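Long-range contacts in CRISPR-associated endonuclease Cas9 (Campylobacter jejuni subsp. jejuni serotype O:2, PDB 5X2H), which cleaves, in its full-length form, DNA targets selected by a bound guide RNA, using RuvC-like and HNH nuclease domains, in bacterial CRISPR defence against mobile genetic elements: residues G34-T39 against S627-K632; N72-L77 against E230-V235. All coordinates share one frame; numbering follows the deposited sequence.

Interaction 1 of 2, residues G34-T39 against S627-K632. With nucleotides of chain B.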
loop_
_atom_site.group_PDB
_atom_site.type_symbol
_atom_site.label_atom_id
_atom_site.label_comp_id
_atom_site.label_asym_id
_atom_site.label_seq_id
_atom_site.Cartn_x
_atom_site.Cartn_y
_atom_site.Cartn_z
ATOM N N GLY A 34 -15.071 -25.250 12.432
ATOM C CA GLY A 34 -14.584 -24.008 13.005
ATOM C C GLY A 34 -14.620 -22.877 12.000
ATOM O O GLY A 34 -14.728 -23.090 10.787
ATOM N N VAL A 35 -14.534 -21.660 12.535
ATOM C CA VAL A 35 -14.459 -20.438 11.743
ATOM C C VAL A 35 -13.372 -19.555 12.337
ATOM O O VAL A 35 -13.336 -19.339 13.554
ATOM C CB VAL A 35 -15.798 -19.672 11.708
ATOM C CG1 VAL A 35 -15.712 -18.513 10.726
ATOM C CG2 VAL A 35 -16.948 -20.592 11.347
ATOM N N ARG A 36 -12.489 -19.044 11.485
ATOM C CA ARG A 36 -11.410 -18.153 11.894
ATOM C C ARG A 36 -11.677 -16.775 11.295
ATOM O O ARG A 36 -11.503 -16.573 10.090
ATOM C CB ARG A 36 -10.057 -18.699 11.448
ATOM C CG ARG A 36 -8.886 -17.752 11.660
ATOM C CD ARG A 36 -8.462 -17.676 13.119
ATOM N NE ARG A 36 -7.116 -17.119 13.248
ATOM C CZ ARG A 36 -6.510 -16.869 14.404
ATOM N NH1 ARG A 36 -7.129 -17.117 15.551
ATOM N NH2 ARG A 36 -5.283 -16.366 14.414
ATOM N N ILE A 37 -12.107 -15.838 12.135
ATOM C CA ILE A 37 -12.370 -14.466 11.712
ATOM C C ILE A 37 -11.112 -13.650 11.981
ATOM O O ILE A 37 -10.766 -13.393 13.136
ATOM C CB ILE A 37 -13.577 -13.868 12.446
ATOM C CG1 ILE A 37 -14.837 -14.705 12.207
ATOM C CG2 ILE A 37 -13.794 -12.429 12.012
ATOM C CD1 ILE A 37 -15.389 -14.594 10.808
ATOM N N PHE A 38 -10.427 -13.232 10.918
ATOM C CA PHE A 38 -9.209 -12.448 11.064
ATOM C C PHE A 38 -9.372 -10.981 10.692
ATOM O O PHE A 38 -8.439 -10.207 10.926
ATOM C CB PHE A 38 -8.069 -13.059 10.232
ATOM C CG PHE A 38 -8.393 -13.233 8.774
ATOM C CD1 PHE A 38 -8.964 -14.408 8.316
ATOM C CD2 PHE A 38 -8.101 -12.232 7.858
ATOM C CE1 PHE A 38 -9.255 -14.580 6.975
ATOM C CE2 PHE A 38 -8.391 -12.397 6.513
ATOM C CZ PHE A 38 -8.967 -13.573 6.072
ATOM N N THR A 39 -10.520 -10.595 10.128
ATOM C CA THR A 39 -10.888 -9.213 9.761
ATOM C C THR A 39 -9.838 -8.125 9.988
ATOM O O THR A 39 -9.473 -7.405 9.060
ATOM C CB THR A 39 -12.164 -8.782 10.521
ATOM O OG1 THR A 39 -13.276 -9.563 10.071
ATOM C CG2 THR A 39 -12.460 -7.307 10.286
ATOM N N SER A 627 -12.986 -18.340 16.327
ATOM C CA SER A 627 -11.651 -17.915 16.722
ATOM C C SER A 627 -11.322 -16.563 16.106
ATOM O O SER A 627 -11.473 -16.372 14.894
ATOM C CB SER A 627 -10.603 -18.947 16.299
ATOM O OG SER A 627 -9.292 -18.485 16.580
ATOM N N LYS A 628 -10.864 -15.634 16.943
ATOM C CA LYS A 628 -10.370 -14.338 16.518
ATOM C C LYS A 628 -9.026 -14.078 17.185
ATOM O O LYS A 628 -8.872 -14.328 18.386
ATOM C CB LYS A 628 -11.348 -13.210 16.881
ATOM C CG LYS A 628 -12.756 -13.388 16.340
ATOM C CD LYS A 628 -13.608 -12.158 16.631
ATOM C CE LYS A 628 -15.036 -12.343 16.141
ATOM N NZ LYS A 628 -15.816 -11.078 16.197
ATOM N N PRO A 629 -8.042 -13.586 16.442
ATOM C CA PRO A 629 -6.736 -13.308 17.043
ATOM C C PRO A 629 -6.718 -11.960 17.741
ATOM O O PRO A 629 -7.343 -10.992 17.303
ATOM C CB PRO A 629 -5.791 -13.312 15.836
ATOM C CG PRO A 629 -6.648 -12.795 14.722
ATOM C CD PRO A 629 -8.050 -13.321 14.993
ATOM N N GLU A 630 -5.981 -11.903 18.847
ATOM C CA GLU A 630 -5.788 -10.629 19.522
ATOM C C GLU A 630 -4.849 -9.749 18.704
ATOM O O GLU A 630 -3.862 -10.224 18.136
ATOM C CB GLU A 630 -5.246 -10.845 20.935
ATOM C CG GLU A 630 -3.907 -11.546 21.019
ATOM C CD GLU A 630 -3.461 -11.750 22.457
ATOM O OE1 GLU A 630 -4.249 -11.430 23.377
ATOM O OE2 GLU A 630 -2.324 -12.228 22.667
ATOM N N ARG A 631 -5.182 -8.462 18.623
ATOM C CA ARG A 631 -4.467 -7.514 17.768
ATOM C C ARG A 631 -3.437 -6.780 18.618
ATOM O O ARG A 631 -3.758 -5.796 19.289
ATOM C CB ARG A 631 -5.440 -6.538 17.118
ATOM C CG ARG A 631 -6.580 -7.196 16.363
ATOM C CD ARG A 631 -6.911 -6.427 15.093
ATOM N NE ARG A 631 -8.175 -5.706 15.175
ATOM C CZ ARG A 631 -8.290 -4.382 15.142
ATOM N NH1 ARG A 631 -7.213 -3.618 15.024
ATOM N NH2 ARG A 631 -9.491 -3.824 15.219
ATOM N N LYS A 632 -2.191 -7.249 18.584
ATOM C CA LYS A 632 -1.151 -6.729 19.461
ATOM C C LYS A 632 -0.278 -5.674 18.794
ATOM O O LYS A 632 0.693 -5.217 19.408
ATOM C CB LYS A 632 -0.281 -7.873 19.990
ATOM C CG LYS A 632 -1.014 -8.794 20.955
ATOM C CD LYS A 632 -0.068 -9.467 21.941
ATOM C CE LYS A 632 0.733 -10.584 21.300
ATOM N NZ LYS A 632 1.609 -11.277 22.296
ATOM P P A B 79 -0.114 -9.012 15.942
ATOM O OP1 A B 79 -1.467 -8.410 16.039
ATOM O OP2 A B 79 0.359 -9.544 14.637
ATOM O "O5'" A B 79 0.943 -7.932 16.442
ATOM C "C5'" A B 79 2.332 -8.226 16.457
ATOM C "C4'" A B 79 2.976 -7.825 17.761
ATOM O "O4'" A B 79 3.038 -8.972 18.649
ATOM C "C3'" A B 79 4.418 -7.348 17.662
ATOM O "O3'" A B 79 4.508 -5.978 17.311
ATOM C "C2'" A B 79 4.978 -7.657 19.045
ATOM O "O2'" A B 79 4.610 -6.654 19.977
ATOM C "C1'" A B 79 4.233 -8.941 19.400
ATOM N N9 A B 79 5.024 -10.147 19.090
ATOM C C8 A B 79 4.807 -11.071 18.097
ATOM N N7 A B 79 5.689 -12.045 18.081
ATOM C C5 A B 79 6.543 -11.738 19.132
ATOM C C6 A B 79 7.685 -12.380 19.643
ATOM N N6 A B 79 8.185 -13.510 19.140
ATOM N N1 A B 79 8.304 -11.815 20.702
ATOM C C2 A B 79 7.800 -10.680 21.206
ATOM N N3 A B 79 6.734 -9.983 20.816
ATOM C C4 A B 79 6.143 -10.573 19.762
ATOM P P A B 78 -2.027 -15.841 17.054
ATOM O OP1 A B 78 -3.279 -15.736 16.261
ATOM O OP2 A B 78 -1.000 -16.852 16.695
ATOM O "O5'" A B 78 -1.327 -14.413 17.039
ATOM C "C5'" A B 78 -2.007 -13.262 17.523
ATOM C "C4'" A B 78 -1.041 -12.165 17.890
ATOM O "O4'" A B 78 -0.011 -12.712 18.761
ATOM C "C3'" A B 78 -0.299 -11.530 16.714
ATOM O "O3'" A B 78 -0.007 -10.174 17.044
ATOM C "C2'" A B 78 1.003 -12.317 16.694
ATOM O "O2'" A B 78 2.075 -11.678 16.036
ATOM C "C1'" A B 78 1.259 -12.478 18.186
ATOM N N9 A B 78 2.158 -13.582 18.522
ATOM C C8 A B 78 2.272 -14.797 17.896
ATOM N N7 A B 78 3.193 -15.567 18.418
ATOM C C5 A B 78 3.723 -14.804 19.448
ATOM C C6 A B 78 4.742 -15.055 20.382
ATOM N N6 A B 78 5.430 -16.197 20.434
ATOM N N1 A B 78 5.027 -14.084 21.280
ATOM C C2 A B 78 4.332 -12.939 21.231
ATOM N N3 A B 78 3.355 -12.584 20.398
ATOM C C4 A B 78 3.100 -13.573 19.521
ATOM P P C B 77 -2.592 -21.180 21.269
ATOM O OP1 C B 77 -3.710 -21.741 22.070
ATOM O OP2 C B 77 -2.453 -21.590 19.848
ATOM O "O5'" C B 77 -2.701 -19.596 21.279
ATOM C "C5'" C B 77 -2.164 -18.818 20.221
ATOM C "C4'" C B 77 -2.168 -17.361 20.592
ATOM O "O4'" C B 77 -1.404 -17.171 21.801
ATOM C "C3'" C B 77 -1.545 -16.399 19.592
ATOM O "O3'" C B 77 -2.474 -16.040 18.584
ATOM C "C2'" C B 77 -1.129 -15.215 20.464
ATOM O "O2'" C B 77 -2.214 -14.317 20.633
ATOM C "C1'" C B 77 -0.845 -15.881 21.816
ATOM N N1 C B 77 0.591 -15.981 22.160
ATOM C C2 C B 77 1.209 -14.865 22.727
ATOM O O2 C B 77 0.545 -13.827 22.885
ATOM N N3 C B 77 2.511 -14.938 23.077
ATOM C C4 C B 77 3.182 -16.075 22.895
ATOM N N4 C B 77 4.468 -16.095 23.254
ATOM C C5 C B 77 2.575 -17.234 22.327
ATOM C C6 C B 77 1.283 -17.146 21.987
#
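Val-35 and Ile-37 hold Ser-627 by its backbone on both of its polar atoms: Ser-627 N reaches Val-35 O at 3.0 Å, and Ile-37 N reaches Ser-627 O at 2.9 Å. This pairing is a single parallel bridge centred on Arg-36 and Ser-627.

Side-chain bonds meet at the Arg-36 guanidinium. A bend at chi2 (75°) brings CD against Ser-627 OG and O. Arg-36 NH1 donates to Ser-627 OG at 2.8 Å, close to the guanidinium plane, while OG also bonds Ser-817 O. Arg-36 NH2 donates to OP1 of A78 of chain B at 2.8 Å, and NE forms a salt bridge with Glu-464, so all three nitrogens are engaged.

Van der Waals cover comes from Pro-629, whose CD lies over the centre of one guanidinium face, 3.9 Å above the plane.

Further along, 627-632 binds the guide RNA. Glu-630 OE2 accepts from O2' of C77 of chain B at 2.9 Å. Lys-632 N holds OP1 of A79 of chain B at 2.9 Å, and Lys-632 NZ meets O2 of that C77 at 2.8 Å.

Loop 627-632 bridges edge strand 29-37 of the RuvC sheet to the C-terminal PAM-interacting region, through Ser-817 and through Tyr-759 OH on strand 756-764, which bonds Lys-628 N. Arg-36 and Phe-38 touch helix 456-476; Val-35 packs on His-558 of helix 557-566, a predicted magnesium ligand.

Interaction 2 of 2, residues N72-L77 against E230-V235. With nucleotides of chain B.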
loop_
_atom_site.group_PDB
_atom_site.type_symbol
_atom_site.label_atom_id
_atom_site.label_comp_id
_atom_site.label_asym_id
_atom_site.label_seq_id
_atom_site.Cartn_x
_atom_site.Cartn_y
_atom_site.Cartn_z
ATOM N N ASN A 72 16.387 25.472 2.728
ATOM C CA ASN A 72 17.580 25.735 3.528
ATOM C C ASN A 72 18.796 25.952 2.638
ATOM O O ASN A 72 19.629 26.825 2.911
ATOM C CB ASN A 72 17.833 24.579 4.497
ATOM C CG ASN A 72 16.922 24.622 5.713
ATOM O OD1 ASN A 72 16.078 25.508 5.843
ATOM N ND2 ASN A 72 17.095 23.658 6.614
ATOM N N HIS A 73 18.915 25.164 1.568
ATOM C CA HIS A 73 20.040 25.321 0.653
ATOM C C HIS A 73 20.036 26.705 0.014
ATOM O O HIS A 73 21.085 27.350 -0.095
ATOM C CB HIS A 73 19.996 24.228 -0.413
ATOM C CG HIS A 73 21.272 24.077 -1.184
ATOM N ND1 HIS A 73 21.560 22.952 -1.925
ATOM C CD2 HIS A 73 22.332 24.906 -1.329
ATOM C CE1 HIS A 73 22.745 23.094 -2.492
ATOM N NE2 HIS A 73 23.235 24.270 -2.146
ATOM N N LEU A 74 18.863 27.184 -0.399
ATOM C CA LEU A 74 18.783 28.523 -0.972
ATOM C C LEU A 74 19.081 29.588 0.074
ATOM O O LEU A 74 19.766 30.577 -0.217
ATOM C CB LEU A 74 17.408 28.743 -1.595
ATOM C CG LEU A 74 17.092 27.801 -2.753
ATOM C CD1 LEU A 74 15.657 27.961 -3.174
ATOM C CD2 LEU A 74 18.016 28.063 -3.921
ATOM N N LYS A 75 18.585 29.398 1.302
ATOM C CA LYS A 75 18.893 30.338 2.375
ATOM C C LYS A 75 20.392 30.406 2.641
ATOM O O LYS A 75 20.915 31.475 2.974
ATOM C CB LYS A 75 18.133 29.954 3.646
ATOM C CG LYS A 75 16.623 30.160 3.543
ATOM C CD LYS A 75 15.879 29.570 4.738
ATOM C CE LYS A 75 14.373 29.749 4.588
ATOM N NZ LYS A 75 13.597 29.086 5.677
ATOM N N HIS A 76 21.099 29.281 2.494
ATOM C CA HIS A 76 22.554 29.309 2.589
ATOM C C HIS A 76 23.156 30.118 1.449
ATOM O O HIS A 76 24.040 30.955 1.667
ATOM C CB HIS A 76 23.117 27.886 2.581
ATOM C CG HIS A 76 23.045 27.191 3.906
ATOM N ND1 HIS A 76 23.654 27.685 5.040
ATOM C CD2 HIS A 76 22.457 26.028 4.270
ATOM C CE1 HIS A 76 23.436 26.859 6.048
ATOM N NE2 HIS A 76 22.712 25.845 5.607
ATOM N N LEU A 77 22.691 29.877 0.220
ATOM C CA LEU A 77 23.224 30.602 -0.930
ATOM C C LEU A 77 22.929 32.092 -0.823
ATOM O O LEU A 77 23.787 32.929 -1.126
ATOM C CB LEU A 77 22.646 30.034 -2.227
ATOM C CG LEU A 77 22.928 28.564 -2.544
ATOM C CD1 LEU A 77 22.169 28.135 -3.789
ATOM C CD2 LEU A 77 24.427 28.319 -2.716
ATOM N N GLU A 230 23.263 30.302 -11.343
ATOM C CA GLU A 230 23.259 28.909 -11.771
ATOM C C GLU A 230 22.924 27.980 -10.611
ATOM O O GLU A 230 22.164 27.019 -10.774
ATOM C CB GLU A 230 24.609 28.543 -12.384
ATOM N N GLU A 231 23.478 28.256 -9.429
ATOM C CA GLU A 231 23.181 27.427 -8.266
ATOM C C GLU A 231 21.735 27.597 -7.818
ATOM O O GLU A 231 21.062 26.613 -7.494
ATOM C CB GLU A 231 24.139 27.759 -7.122
ATOM C CG GLU A 231 25.495 27.096 -7.236
ATOM C CD GLU A 231 26.135 26.865 -5.881
ATOM O OE1 GLU A 231 26.914 27.733 -5.428
ATOM O OE2 GLU A 231 25.841 25.819 -5.261
ATOM N N VAL A 232 21.237 28.836 -7.801
ATOM C CA VAL A 232 19.867 29.084 -7.360
ATOM C C VAL A 232 18.873 28.374 -8.269
ATOM O O VAL A 232 17.932 27.724 -7.797
ATOM C CB VAL A 232 19.595 30.599 -7.293
ATOM C CG1 VAL A 232 18.103 30.870 -7.194
ATOM C CG2 VAL A 232 20.336 31.214 -6.117
ATOM N N LEU A 233 19.074 28.469 -9.585
ATOM C CA LEU A 233 18.146 27.842 -10.520
ATOM C C LEU A 233 18.180 26.324 -10.409
ATOM O O LEU A 233 17.126 25.678 -10.382
ATOM C CB LEU A 233 18.460 28.283 -11.949
ATOM C CG LEU A 233 18.157 29.746 -12.276
ATOM C CD1 LEU A 233 18.609 30.075 -13.689
ATOM C CD2 LEU A 233 16.676 30.041 -12.098
ATOM N N SER A 234 19.375 25.733 -10.340
ATOM C CA SER A 234 19.466 24.277 -10.280
ATOM C C SER A 234 18.916 23.738 -8.964
ATOM O O SER A 234 18.248 22.699 -8.947
ATOM C CB SER A 234 20.911 23.826 -10.484
ATOM O OG SER A 234 21.747 24.320 -9.452
ATOM N N VAL A 235 19.180 24.429 -7.853
ATOM C CA VAL A 235 18.718 23.948 -6.554
ATOM C C VAL A 235 17.206 24.100 -6.425
ATOM O O VAL A 235 16.520 23.202 -5.924
ATOM C CB VAL A 235 19.461 24.677 -5.417
ATOM C CG1 VAL A 235 18.765 24.444 -4.085
ATOM C CG2 VAL A 235 20.909 24.208 -5.344
ATOM P P A B 63 21.220 22.458 5.872
ATOM O OP1 A B 63 21.853 23.488 6.731
ATOM O OP2 A B 63 19.850 21.980 6.195
ATOM O "O5'" A B 63 21.209 22.973 4.362
ATOM C "C5'" A B 63 20.652 22.174 3.324
ATOM C "C4'" A B 63 21.625 21.967 2.187
ATOM O "O4'" A B 63 22.230 23.243 1.847
ATOM C "C3'" A B 63 22.811 21.049 2.470
ATOM O "O3'" A B 63 22.566 19.661 2.272
ATOM C "C2'" A B 63 23.887 21.572 1.523
ATOM O "O2'" A B 63 23.701 21.058 0.212
ATOM C "C1'" A B 63 23.586 23.066 1.501
ATOM N N9 A B 63 24.421 23.816 2.458
ATOM C C8 A B 63 24.614 23.565 3.796
ATOM N N7 A B 63 25.417 24.419 4.382
ATOM C C5 A B 63 25.768 25.293 3.364
ATOM C C6 A B 63 26.593 26.425 3.345
ATOM N N6 A B 63 27.232 26.877 4.425
ATOM N N1 A B 63 26.742 27.075 2.169
ATOM C C2 A B 63 26.094 26.610 1.092
ATOM N N3 A B 63 25.288 25.555 0.987
ATOM C C4 A B 63 25.163 24.937 2.174
ATOM P P A B 46 9.620 29.058 5.417
ATOM O OP1 A B 46 11.022 28.697 5.082
ATOM O OP2 A B 46 8.506 28.610 4.542
ATOM O "O5'" A B 46 9.331 28.520 6.886
ATOM C "C5'" A B 46 10.208 28.830 7.958
ATOM C "C4'" A B 46 9.630 28.395 9.279
ATOM O "O4'" A B 46 8.459 29.194 9.592
ATOM C "C3'" A B 46 9.119 26.965 9.335
ATOM O "O3'" A B 46 10.147 26.014 9.522
ATOM C "C2'" A B 46 8.120 27.019 10.481
ATOM O "O2'" A B 46 8.793 27.010 11.731
ATOM C "C1'" A B 46 7.505 28.402 10.270
ATOM N N9 A B 46 6.280 28.327 9.453
ATOM C C8 A B 46 6.125 28.576 8.113
ATOM N N7 A B 46 4.897 28.407 7.682
ATOM C C5 A B 46 4.196 28.017 8.815
ATOM C C6 A B 46 2.844 27.689 9.037
ATOM N N6 A B 46 1.908 27.692 8.084
ATOM N N1 A B 46 2.479 27.343 10.291
ATOM C C2 A B 46 3.411 27.333 11.251
ATOM N N3 A B 46 4.708 27.620 11.169
ATOM C C4 A B 46 5.040 27.958 9.910
#
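Lys-75 NZ, on the helix that packs Leu-74 and Leu-77 against 230-235, is gripped by two acceptors: OP1 of A46 of chain B at 2.7 Å, and Tyr-89 O. Next door the phosphate of A63 of chain B is held through both of its non-bridging oxygens. His-76 NE2 donates to OP1 of this A63 of chain B at 2.7 Å in a nearly straight bond, and Asn-72 ND2 reaches OP2 of the same nucleotide at a longer 3.3 Å. The His-76 ring also lies against its adenine, with N7 over the ring centre, and stacks with Tyr-86.

His-73 joins the RNA to the helix contact. With CG anti to the backbone N (chi1 -165°), its ring is sandwiched between the sugar of A63 of chain B, whose C1' stands over the ring centre, and Val-235 on the opposite face. Val-235 CG2 makes a CH-pi contact 3.8 Å from the ring centroid, displaced toward the rim.

The rest is mostly aliphatic, apart from a carboxylate against a methyl. Val-235 turns its other methyl, CG1, to Leu-74 CD2 at 3.7 Å, the two side chains lying alongside one another and running opposite ways. Leu-77 forks around Glu-231: CD1 rests on Glu-231 CB at 3.9 Å, while CD2 touches the carboxylate at OE1, 3.7 Å away, without a bond. CD1 also approaches Val-232 CG2.

Segments 72-77 and 230-235 run antiparallel, with 173° between their directions and a closest axis approach of 10.2 Å. Helix 51-82 is the arginine-rich bridge helix characteristic of Cas9; helix 226-236 belongs to the recognition lobe. Leu-74 continues onto Leu-129 and Ala-132 of helix 121-133, and Val-232 onto Ile-128 there and onto Leu-210 and Phe-214 of helix 203-219.

In the fold
From the N terminus the chain lays down the first three strands of the RuvC sheet, ending in 29-37, and then runs into helix 51-82. Interaction 2 closes a loop of 152 residues when helix 226-236 comes back against that helix, tying the bridge helix to the helical recognition lobe. The chain continues through the remaining helices and later RuvC elements until 627-632 returns to strand 29-37; interaction 1 thus closes a much longer loop, with interaction 2 nested inside it. The two centres lie 55 Å apart, on opposite sides of the chain's centre, yet both contacts hold nucleotides of the same guide RNA.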